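Local atomic coordinates of mediator of RNA polymerase II transcription subunit 6 (Schizosaccharomyces pombe, PDB entry 4H61), a protein that forms part of the Mediator complex, a coactivator that carries signals from gene-specific regulatory proteins to the basal RNA polymerase II transcription machinery. Residues F37-L47 against Q64-F73; E96-F104 against Y117-L125. All coordinates share one frame; numbering follows the deposited sequence.

Contact 1: F37-L47 against Q64-F73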
loop_
_atom_site.group_PDB
_atom_site.type_symbol
_atom_site.label_atom_id
_atom_site.label_comp_id
_atom_site.label_asym_id
_atom_site.label_seq_id
_atom_site.Cartn_x
_atom_site.Cartn_y
_atom_site.Cartn_z
ATOM N N PHE A 37 11.113 1.307 2.673
ATOM C CA PHE A 37 9.864 0.947 3.341
ATOM C C PHE A 37 9.214 -0.216 2.602
ATOM O O PHE A 37 8.394 -0.965 3.150
ATOM C CB PHE A 37 8.929 2.159 3.417
ATOM C CG PHE A 37 9.525 3.328 4.158
ATOM C CD1 PHE A 37 9.758 3.251 5.529
ATOM C CD2 PHE A 37 9.864 4.501 3.487
ATOM C CE1 PHE A 37 10.310 4.313 6.218
ATOM C CE2 PHE A 37 10.416 5.586 4.172
ATOM C CZ PHE A 37 10.645 5.491 5.537
ATOM N N TYR A 38 9.612 -0.374 1.348
ATOM C CA TYR A 38 9.092 -1.444 0.515
ATOM C C TYR A 38 9.555 -2.800 1.048
ATOM O O TYR A 38 10.584 -2.896 1.689
ATOM C CB TYR A 38 9.549 -1.233 -0.928
ATOM C CG TYR A 38 8.934 -2.178 -1.921
ATOM C CD1 TYR A 38 7.554 -2.222 -2.106
ATOM C CD2 TYR A 38 9.729 -3.026 -2.684
ATOM C CE1 TYR A 38 6.985 -3.086 -3.020
ATOM C CE2 TYR A 38 9.164 -3.894 -3.603
ATOM C CZ TYR A 38 7.793 -3.918 -3.767
ATOM O OH TYR A 38 7.231 -4.774 -4.688
ATOM N N SER A 39 8.772 -3.837 0.806
ATOM C CA SER A 39 9.137 -5.182 1.223
ATOM C C SER A 39 8.970 -6.153 0.074
ATOM O O SER A 39 7.870 -6.312 -0.466
ATOM C CB SER A 39 8.252 -5.650 2.362
ATOM O OG SER A 39 8.257 -7.059 2.392
ATOM N N HIS A 40 10.055 -6.817 -0.293
ATOM C CA HIS A 40 10.019 -7.705 -1.444
ATOM C C HIS A 40 9.252 -9.005 -1.174
ATOM O O HIS A 40 9.087 -9.821 -2.072
ATOM C CB HIS A 40 11.435 -7.971 -1.941
ATOM C CG HIS A 40 12.095 -6.765 -2.542
ATOM N ND1 HIS A 40 12.704 -5.790 -1.778
ATOM C CD2 HIS A 40 12.232 -6.374 -3.834
ATOM C CE1 HIS A 40 13.196 -4.855 -2.577
ATOM N NE2 HIS A 40 12.923 -5.184 -3.827
ATOM N N LYS A 41 8.784 -9.187 0.061
ATOM C CA LYS A 41 7.921 -10.318 0.401
ATOM C C LYS A 41 6.492 -10.081 -0.089
ATOM O O LYS A 41 5.664 -10.983 -0.068
ATOM C CB LYS A 41 7.886 -10.549 1.921
ATOM C CG LYS A 41 9.233 -10.846 2.572
ATOM C CD LYS A 41 9.096 -10.900 4.099
ATOM C CE LYS A 41 10.352 -11.460 4.774
ATOM N NZ LYS A 41 11.563 -10.608 4.593
ATOM N N SER A 42 6.196 -8.860 -0.511
ATOM C CA SER A 42 4.808 -8.463 -0.727
ATOM C C SER A 42 4.188 -9.078 -1.970
ATOM O O SER A 42 4.876 -9.329 -2.961
ATOM C CB SER A 42 4.705 -6.948 -0.837
ATOM O OG SER A 42 5.384 -6.500 -1.997
ATOM N N ASN A 43 2.875 -9.292 -1.913
ATOM C CA ASN A 43 2.122 -9.691 -3.089
ATOM C C ASN A 43 2.372 -8.712 -4.240
ATOM O O ASN A 43 2.380 -9.105 -5.412
ATOM C CB ASN A 43 0.624 -9.768 -2.782
ATOM C CG ASN A 43 0.288 -10.804 -1.709
ATOM O OD1 ASN A 43 -0.788 -10.761 -1.113
ATOM N ND2 ASN A 43 1.203 -11.735 -1.465
ATOM N N ASN A 44 2.578 -7.441 -3.889
ATOM C CA ASN A 44 2.928 -6.403 -4.856
ATOM C C ASN A 44 4.108 -6.817 -5.738
ATOM O O ASN A 44 4.046 -6.750 -6.973
ATOM C CB ASN A 44 3.263 -5.093 -4.131
ATOM C CG ASN A 44 2.050 -4.479 -3.428
ATOM O OD1 ASN A 44 1.638 -4.936 -2.355
ATOM N ND2 ASN A 44 1.486 -3.429 -4.022
ATOM N N GLU A 45 5.178 -7.258 -5.089
ATOM C CA GLU A 45 6.394 -7.633 -5.790
ATOM C C GLU A 45 6.176 -8.870 -6.658
ATOM O O GLU A 45 6.689 -8.964 -7.781
ATOM C CB GLU A 45 7.529 -7.873 -4.783
ATOM C CG GLU A 45 8.832 -8.334 -5.398
ATOM C CD GLU A 45 9.519 -7.263 -6.227
ATOM O OE1 GLU A 45 9.011 -6.116 -6.283
ATOM O OE2 GLU A 45 10.577 -7.576 -6.825
ATOM N N MET A 46 5.408 -9.817 -6.130
ATOM C CA MET A 46 5.170 -11.064 -6.835
ATOM C C MET A 46 4.477 -10.741 -8.145
ATOM O O MET A 46 4.845 -11.256 -9.204
ATOM C CB MET A 46 4.324 -12.009 -5.985
ATOM C CG MET A 46 4.029 -13.350 -6.652
ATOM S SD MET A 46 2.566 -13.340 -7.729
ATOM C CE MET A 46 2.615 -15.029 -8.335
ATOM N N LEU A 47 3.486 -9.859 -8.060
ATOM C CA LEU A 47 2.758 -9.393 -9.230
ATOM C C LEU A 47 3.655 -8.643 -10.209
ATOM O O LEU A 47 3.523 -8.827 -11.417
ATOM C CB LEU A 47 1.580 -8.519 -8.811
ATOM C CG LEU A 47 0.360 -9.284 -8.283
ATOM C CD1 LEU A 47 -0.676 -8.355 -7.653
ATOM C CD2 LEU A 47 -0.270 -10.083 -9.403
ATOM N N GLN A 64 -6.321 -7.540 -8.414
ATOM C CA GLN A 64 -5.333 -8.609 -8.351
ATOM C C GLN A 64 -4.983 -8.980 -6.906
ATOM O O GLN A 64 -4.795 -10.157 -6.583
ATOM C CB GLN A 64 -4.074 -8.230 -9.131
ATOM C CG GLN A 64 -4.221 -8.348 -10.642
ATOM C CD GLN A 64 -4.371 -9.789 -11.108
ATOM O OE1 GLN A 64 -4.242 -10.730 -10.320
ATOM N NE2 GLN A 64 -4.646 -9.967 -12.395
ATOM N N LEU A 65 -4.909 -7.975 -6.038
ATOM C CA LEU A 65 -4.577 -8.209 -4.638
ATOM C C LEU A 65 -5.656 -8.985 -3.873
ATOM O O LEU A 65 -5.345 -9.709 -2.925
ATOM C CB LEU A 65 -4.258 -6.890 -3.927
ATOM C CG LEU A 65 -2.981 -6.204 -4.425
ATOM C CD1 LEU A 65 -2.769 -4.827 -3.785
ATOM C CD2 LEU A 65 -1.778 -7.104 -4.195
ATOM N N LYS A 66 -6.915 -8.843 -4.276
ATOM C CA LYS A 66 -7.998 -9.516 -3.560
ATOM C C LYS A 66 -7.845 -11.035 -3.605
ATOM O O LYS A 66 -8.169 -11.730 -2.638
ATOM C CB LYS A 66 -9.372 -9.071 -4.073
ATOM C CG LYS A 66 -9.758 -7.661 -3.634
ATOM C CD LYS A 66 -11.006 -7.142 -4.354
ATOM C CE LYS A 66 -12.297 -7.788 -3.845
ATOM N NZ LYS A 66 -13.491 -7.311 -4.615
ATOM N N ARG A 67 -7.303 -11.534 -4.711
ATOM C CA ARG A 67 -7.128 -12.970 -4.921
ATOM C C ARG A 67 -5.921 -13.547 -4.188
ATOM O O ARG A 67 -5.674 -14.748 -4.250
ATOM C CB ARG A 67 -6.969 -13.267 -6.416
ATOM C CG ARG A 67 -7.695 -12.289 -7.328
ATOM C CD ARG A 67 -7.243 -12.465 -8.761
ATOM N NE ARG A 67 -7.126 -13.876 -9.102
ATOM C CZ ARG A 67 -6.047 -14.427 -9.646
ATOM N NH1 ARG A 67 -4.985 -13.684 -9.924
ATOM N NH2 ARG A 67 -6.036 -15.723 -9.922
ATOM N N LEU A 68 -5.153 -12.698 -3.513
ATOM C CA LEU A 68 -3.924 -13.156 -2.869
ATOM C C LEU A 68 -3.930 -12.916 -1.365
ATOM O O LEU A 68 -4.707 -12.100 -0.864
ATOM C CB LEU A 68 -2.714 -12.465 -3.497
ATOM C CG LEU A 68 -2.640 -12.507 -5.023
ATOM C CD1 LEU A 68 -1.533 -11.607 -5.502
ATOM C CD2 LEU A 68 -2.429 -13.933 -5.528
ATOM N N THR A 69 -3.064 -13.633 -0.655
ATOM C CA THR A 69 -2.880 -13.439 0.787
ATOM C C THR A 69 -1.417 -13.142 1.099
ATOM O O THR A 69 -0.509 -13.666 0.445
ATOM C CB THR A 69 -3.347 -14.668 1.602
ATOM O OG1 THR A 69 -2.571 -15.819 1.245
ATOM C CG2 THR A 69 -4.802 -14.972 1.329
ATOM N N GLY A 70 -1.186 -12.287 2.093
ATOM C CA GLY A 70 0.160 -11.887 2.454
ATOM C C GLY A 70 0.317 -10.385 2.543
ATOM O O GLY A 70 -0.671 -9.647 2.435
ATOM N N ILE A 71 1.555 -9.930 2.745
ATOM C CA ILE A 71 1.856 -8.496 2.798
ATOM C C ILE A 71 1.439 -7.771 1.508
ATOM O O ILE A 71 1.714 -8.240 0.397
ATOM C CB ILE A 71 3.360 -8.240 3.057
ATOM C CG1 ILE A 71 3.794 -8.881 4.377
ATOM C CG2 ILE A 71 3.669 -6.753 3.070
ATOM C CD1 ILE A 71 2.913 -8.537 5.523
ATOM N N GLN A 72 0.767 -6.634 1.657
ATOM C CA GLN A 72 0.312 -5.863 0.503
ATOM C C GLN A 72 0.484 -4.379 0.759
ATOM O O GLN A 72 0.396 -3.923 1.902
ATOM C CB GLN A 72 -1.165 -6.146 0.180
ATOM C CG GLN A 72 -1.496 -7.611 -0.068
ATOM C CD GLN A 72 -2.927 -7.834 -0.579
ATOM O OE1 GLN A 72 -3.850 -7.057 -0.282
ATOM N NE2 GLN A 72 -3.111 -8.905 -1.353
ATOM N N PHE A 73 0.724 -3.633 -0.312
ATOM C CA PHE A 73 0.758 -2.179 -0.245
ATOM C C PHE A 73 -0.334 -1.607 -1.134
ATOM O O PHE A 73 -0.436 -1.954 -2.311
ATOM C CB PHE A 73 2.122 -1.652 -0.686
ATOM C CG PHE A 73 3.243 -2.063 0.222
ATOM C CD1 PHE A 73 3.518 -1.339 1.376
ATOM C CD2 PHE A 73 4.010 -3.185 -0.064
ATOM C CE1 PHE A 73 4.544 -1.719 2.223
ATOM C CE2 PHE A 73 5.045 -3.575 0.781
ATOM C CZ PHE A 73 5.313 -2.841 1.924
#
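Asn43 and Asn44, at the start of helix 43-53, tie that end of the helix to the first residues of strand 70-79. Asn43 N donates to Ile71 O at 2.8 Å. The Asn43 amide works both ways. Its OD1 accepts from Gln72 NE2 (3.0 Å) on an in-plane lone pair, and its ND2 reaches Thr69 O (3.2 Å) from above that carbonyl's plane. The amide planes of Asn43 and Gln72 stand 81° apart. Gln72 NE2 also donates to Leu65 O and its OE1 is bonded to Gln89 NE2, so the amide is held at both ends. Replacing Asn43 with an alanine would probably leave Thr69 O without this donor and take away one of the two acceptors of Gln72 NE2.

This is a capped helix start set against an outermost strand of the antiparallel sheet. Ser42 is the N-cap, its OG accepting from Glu45 N, and an ST turn at Ser39 precedes it. Asn44 OD1 takes Phe73 N (2.6 Å) and Asn44 ND2 gives to Phe73 O (3.0 Å), much as a neighbouring strand would. The buried Phe73 ring is packed closely. Ser42 CB lies at its edge, and Tyr38 meets it obliquely.

The other end is looser and nearer solvent. There partly exposed Leu47 puts CD1 against Gln64 CB (3.7 Å) and meets Leu68 CD1 tip to tip.

Contact 2: E96-F104 against Y117-L125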
loop_
_atom_site.group_PDB
_atom_site.type_symbol
_atom_site.label_atom_id
_atom_site.label_comp_id
_atom_site.label_asym_id
_atom_site.label_seq_id
_atom_site.Cartn_x
_atom_site.Cartn_y
_atom_site.Cartn_z
ATOM N N GLU A 96 -10.866 -10.073 4.417
ATOM C CA GLU A 96 -10.204 -9.532 5.595
ATOM C C GLU A 96 -8.786 -9.055 5.331
ATOM O O GLU A 96 -8.051 -9.628 4.521
ATOM C CB GLU A 96 -10.221 -10.532 6.749
ATOM C CG GLU A 96 -11.598 -10.752 7.342
ATOM C CD GLU A 96 -11.541 -11.433 8.692
ATOM O OE1 GLU A 96 -12.593 -11.949 9.138
ATOM O OE2 GLU A 96 -10.448 -11.443 9.304
ATOM N N VAL A 97 -8.418 -7.999 6.045
ATOM C CA VAL A 97 -7.122 -7.377 5.904
ATOM C C VAL A 97 -6.694 -6.843 7.268
ATOM O O VAL A 97 -7.519 -6.332 8.020
ATOM C CB VAL A 97 -7.208 -6.246 4.864
ATOM C CG1 VAL A 97 -6.301 -5.092 5.219
ATOM C CG2 VAL A 97 -6.906 -6.786 3.484
ATOM N N LYS A 98 -5.418 -6.986 7.611
ATOM C CA LYS A 98 -4.929 -6.416 8.861
ATOM C C LYS A 98 -3.933 -5.306 8.574
ATOM O O LYS A 98 -2.857 -5.547 8.030
ATOM C CB LYS A 98 -4.312 -7.480 9.767
ATOM C CG LYS A 98 -3.845 -6.914 11.095
ATOM C CD LYS A 98 -3.188 -7.974 11.969
ATOM C CE LYS A 98 -2.666 -7.375 13.274
ATOM N NZ LYS A 98 -1.692 -6.273 13.024
ATOM N N PRO A 99 -4.302 -4.073 8.920
ATOM C CA PRO A 99 -3.431 -2.917 8.686
ATOM C C PRO A 99 -2.203 -3.010 9.575
ATOM O O PRO A 99 -2.346 -3.223 10.779
ATOM C CB PRO A 99 -4.300 -1.728 9.107
ATOM C CG PRO A 99 -5.714 -2.249 9.063
ATOM C CD PRO A 99 -5.609 -3.686 9.470
ATOM N N LEU A 100 -1.021 -2.866 8.981
ATOM C CA LEU A 100 0.234 -3.020 9.709
ATOM C C LEU A 100 0.878 -1.673 9.988
ATOM O O LEU A 100 1.170 -1.350 11.141
ATOM C CB LEU A 100 1.194 -3.925 8.936
ATOM C CG LEU A 100 0.688 -5.363 8.852
ATOM C CD1 LEU A 100 1.665 -6.284 8.092
ATOM C CD2 LEU A 100 0.403 -5.860 10.263
ATOM N N THR A 101 1.124 -0.904 8.930
ATOM C CA THR A 101 1.639 0.454 9.069
ATOM C C THR A 101 1.162 1.356 7.919
ATOM O O THR A 101 0.738 0.865 6.868
ATOM C CB THR A 101 3.196 0.489 9.225
ATOM O OG1 THR A 101 3.768 1.453 8.325
ATOM C CG2 THR A 101 3.816 -0.865 8.961
ATOM N N VAL A 102 1.194 2.673 8.119
ATOM C CA VAL A 102 0.867 3.580 7.019
ATOM C C VAL A 102 1.950 4.634 6.782
ATOM O O VAL A 102 2.632 5.063 7.712
ATOM C CB VAL A 102 -0.567 4.202 7.121
ATOM C CG1 VAL A 102 -1.316 3.681 8.340
ATOM C CG2 VAL A 102 -0.526 5.715 7.108
ATOM N N TYR A 103 2.122 5.022 5.523
ATOM C CA TYR A 103 3.220 5.894 5.134
ATOM C C TYR A 103 2.674 7.101 4.397
ATOM O O TYR A 103 1.643 7.015 3.730
ATOM C CB TYR A 103 4.200 5.154 4.209
ATOM C CG TYR A 103 4.532 3.741 4.645
ATOM C CD1 TYR A 103 3.614 2.708 4.474
ATOM C CD2 TYR A 103 5.772 3.435 5.213
ATOM C CE1 TYR A 103 3.906 1.424 4.868
ATOM C CE2 TYR A 103 6.073 2.144 5.609
ATOM C CZ TYR A 103 5.131 1.143 5.430
ATOM O OH TYR A 103 5.398 -0.149 5.812
ATOM N N PHE A 104 3.376 8.222 4.509
ATOM C CA PHE A 104 3.035 9.409 3.738
ATOM C C PHE A 104 4.014 9.618 2.595
ATOM O O PHE A 104 5.218 9.420 2.747
ATOM C CB PHE A 104 3.009 10.645 4.633
ATOM C CG PHE A 104 1.883 10.642 5.623
ATOM C CD1 PHE A 104 0.768 9.842 5.420
ATOM C CD2 PHE A 104 1.932 11.441 6.756
ATOM C CE1 PHE A 104 -0.273 9.834 6.326
ATOM C CE2 PHE A 104 0.892 11.442 7.670
ATOM C CZ PHE A 104 -0.208 10.637 7.455
ATOM N N TYR A 117 -2.593 6.662 12.903
ATOM C CA TYR A 117 -3.237 6.453 11.609
ATOM C C TYR A 117 -3.526 4.978 11.352
ATOM O O TYR A 117 -4.614 4.626 10.889
ATOM C CB TYR A 117 -2.422 7.081 10.474
ATOM C CG TYR A 117 -2.483 8.589 10.510
ATOM C CD1 TYR A 117 -1.589 9.323 11.287
ATOM C CD2 TYR A 117 -3.459 9.278 9.800
ATOM C CE1 TYR A 117 -1.656 10.703 11.336
ATOM C CE2 TYR A 117 -3.535 10.656 9.844
ATOM C CZ TYR A 117 -2.632 11.363 10.613
ATOM O OH TYR A 117 -2.712 12.734 10.656
ATOM N N THR A 118 -2.562 4.119 11.675
ATOM C CA THR A 118 -2.786 2.684 11.602
ATOM C C THR A 118 -3.934 2.290 12.539
ATOM O O THR A 118 -4.831 1.533 12.150
ATOM C CB THR A 118 -1.507 1.879 11.929
ATOM O OG1 THR A 118 -0.470 2.222 11.002
ATOM C CG2 THR A 118 -1.773 0.386 11.831
ATOM N N LEU A 119 -3.919 2.832 13.757
ATOM C CA LEU A 119 -4.986 2.573 14.725
ATOM C C LEU A 119 -6.358 2.941 14.168
ATOM O O LEU A 119 -7.322 2.184 14.311
ATOM C CB LEU A 119 -4.730 3.310 16.041
ATOM C CG LEU A 119 -3.604 2.714 16.893
ATOM C CD1 LEU A 119 -3.406 3.494 18.189
ATOM C CD2 LEU A 119 -3.868 1.236 17.185
ATOM N N LEU A 120 -6.437 4.095 13.518
ATOM C CA LEU A 120 -7.689 4.549 12.929
ATOM C C LEU A 120 -8.141 3.600 11.836
ATOM O O LEU A 120 -9.325 3.234 11.764
ATOM C CB LEU A 120 -7.537 5.964 12.377
ATOM C CG LEU A 120 -7.465 7.005 13.499
ATOM C CD1 LEU A 120 -7.329 8.426 12.955
ATOM C CD2 LEU A 120 -8.672 6.864 14.423
ATOM N N ALA A 121 -7.184 3.204 11.001
ATOM C CA ALA A 121 -7.431 2.252 9.928
ATOM C C ALA A 121 -8.046 0.960 10.450
ATOM O O ALA A 121 -9.131 0.570 10.011
ATOM C CB ALA A 121 -6.156 1.963 9.177
ATOM N N THR A 122 -7.376 0.308 11.400
ATOM C CA THR A 122 -7.885 -0.959 11.927
ATOM C C THR A 122 -9.242 -0.779 12.612
ATOM O O THR A 122 -10.094 -1.661 12.544
ATOM C CB THR A 122 -6.911 -1.655 12.905
ATOM O OG1 THR A 122 -7.094 -1.129 14.221
ATOM C CG2 THR A 122 -5.450 -1.479 12.471
ATOM N N ARG A 123 -9.446 0.365 13.259
ATOM C CA ARG A 123 -10.730 0.625 13.893
ATOM C C ARG A 123 -11.838 0.749 12.847
ATOM O O ARG A 123 -12.974 0.309 13.066
ATOM C CB ARG A 123 -10.669 1.865 14.774
ATOM C CG ARG A 123 -10.165 1.565 16.160
ATOM C CD ARG A 123 -10.376 2.736 17.099
ATOM N NE ARG A 123 -9.965 2.405 18.465
ATOM C CZ ARG A 123 -9.173 3.169 19.213
ATOM N NH1 ARG A 123 -8.707 4.316 18.729
ATOM N NH2 ARG A 123 -8.851 2.791 20.444
ATOM N N MET A 124 -11.494 1.337 11.708
ATOM C CA MET A 124 -12.429 1.440 10.606
ATOM C C MET A 124 -12.758 0.038 10.100
ATOM O O MET A 124 -13.928 -0.314 9.914
ATOM C CB MET A 124 -11.828 2.281 9.480
ATOM C CG MET A 124 -12.799 2.575 8.351
ATOM S SD MET A 124 -11.952 3.257 6.921
ATOM C CE MET A 124 -11.084 1.809 6.342
ATOM N N LEU A 125 -11.713 -0.760 9.899
ATOM C CA LEU A 125 -11.885 -2.105 9.373
ATOM C C LEU A 125 -12.599 -3.022 10.357
ATOM O O LEU A 125 -13.498 -3.765 9.965
ATOM C CB LEU A 125 -10.550 -2.699 8.922
ATOM C CG LEU A 125 -10.014 -2.046 7.643
ATOM C CD1 LEU A 125 -8.715 -2.681 7.192
ATOM C CD2 LEU A 125 -11.049 -2.114 6.532
#
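Thr118 and Thr122 have different first torsions, and this decides what each offers to the strand. In Thr118 the hydroxyl lies anti to the carbonyl carbon (chi1 -60°), which brings OG1 beside Val102 and leaves the methyl pointing at the backbone of Leu100. In Thr122 the methyl takes that place instead (chi1 85°) and rests on the ring of Pro99. The setting is a helix packed on one face of an antiparallel sheet: helix 115-135 lies across strand 97-106, with the two segments running at a slant in largely opposed directions.

A classic beta bulge shapes the strand side. Leu100 and Thr101 both face Lys88 of the neighbouring strand, and both start their side chains away from the helix. Pro99 and Val102, on either side of the bulge, both point toward the helix.

Pro99 is the centre of the apolar contact. Its CG touches Thr122 CG2 at 3.5 Å and Leu125 CD1 at 3.6 Å, while Pro99 CB meets Ala121 CB at 4.1 Å. Leu125 CD1 also reaches Val97 CG1 (3.9 Å), which extends the greasy patch toward the start of the strand. Beyond it, Glu96 forms a salt bridge with Lys133 farther along the same helix.

Val102 and Thr118 slide past each other in opposite directions, with Val102 CG1 beside Thr118 OG1. The second methyl, CG2, approaches Tyr117 CB at 4.1 Å, the Val102 and Tyr117 side chains crossing at about a right angle.

Aromatic rings close the far end of the contact. Phe104 presents its edge to the face of Tyr117 in a T-shaped pair, planes 81° apart. Phe104 CZ sits over the centre of the Tyr117 ring, 4.0 Å from Tyr117 CZ.

The two contacts share one antiparallel sheet, and their centres lie about 16 Å apart. They follow in series along the chain: contact 1 closes at strand 70-79 before contact 2 opens at strand 97-106. Strand 83-91 runs between these two strands. Contact 1 fixes helix 43-53 to strand 70-79, one of the two outermost strands, whereas contact 2 lays helix 115-135 on a face of the sheet. Leu100 and Tyr103 of strand 97-106, whose side chains do not pack on that helix, touch contact 1 instead. Ile71 CD1 packs on Leu100 CD1 at 3.6 Å, and Phe37 CB meets Tyr103 CE2 at 3.6 Å. The sheet thus links both helices within the one Med6 family region.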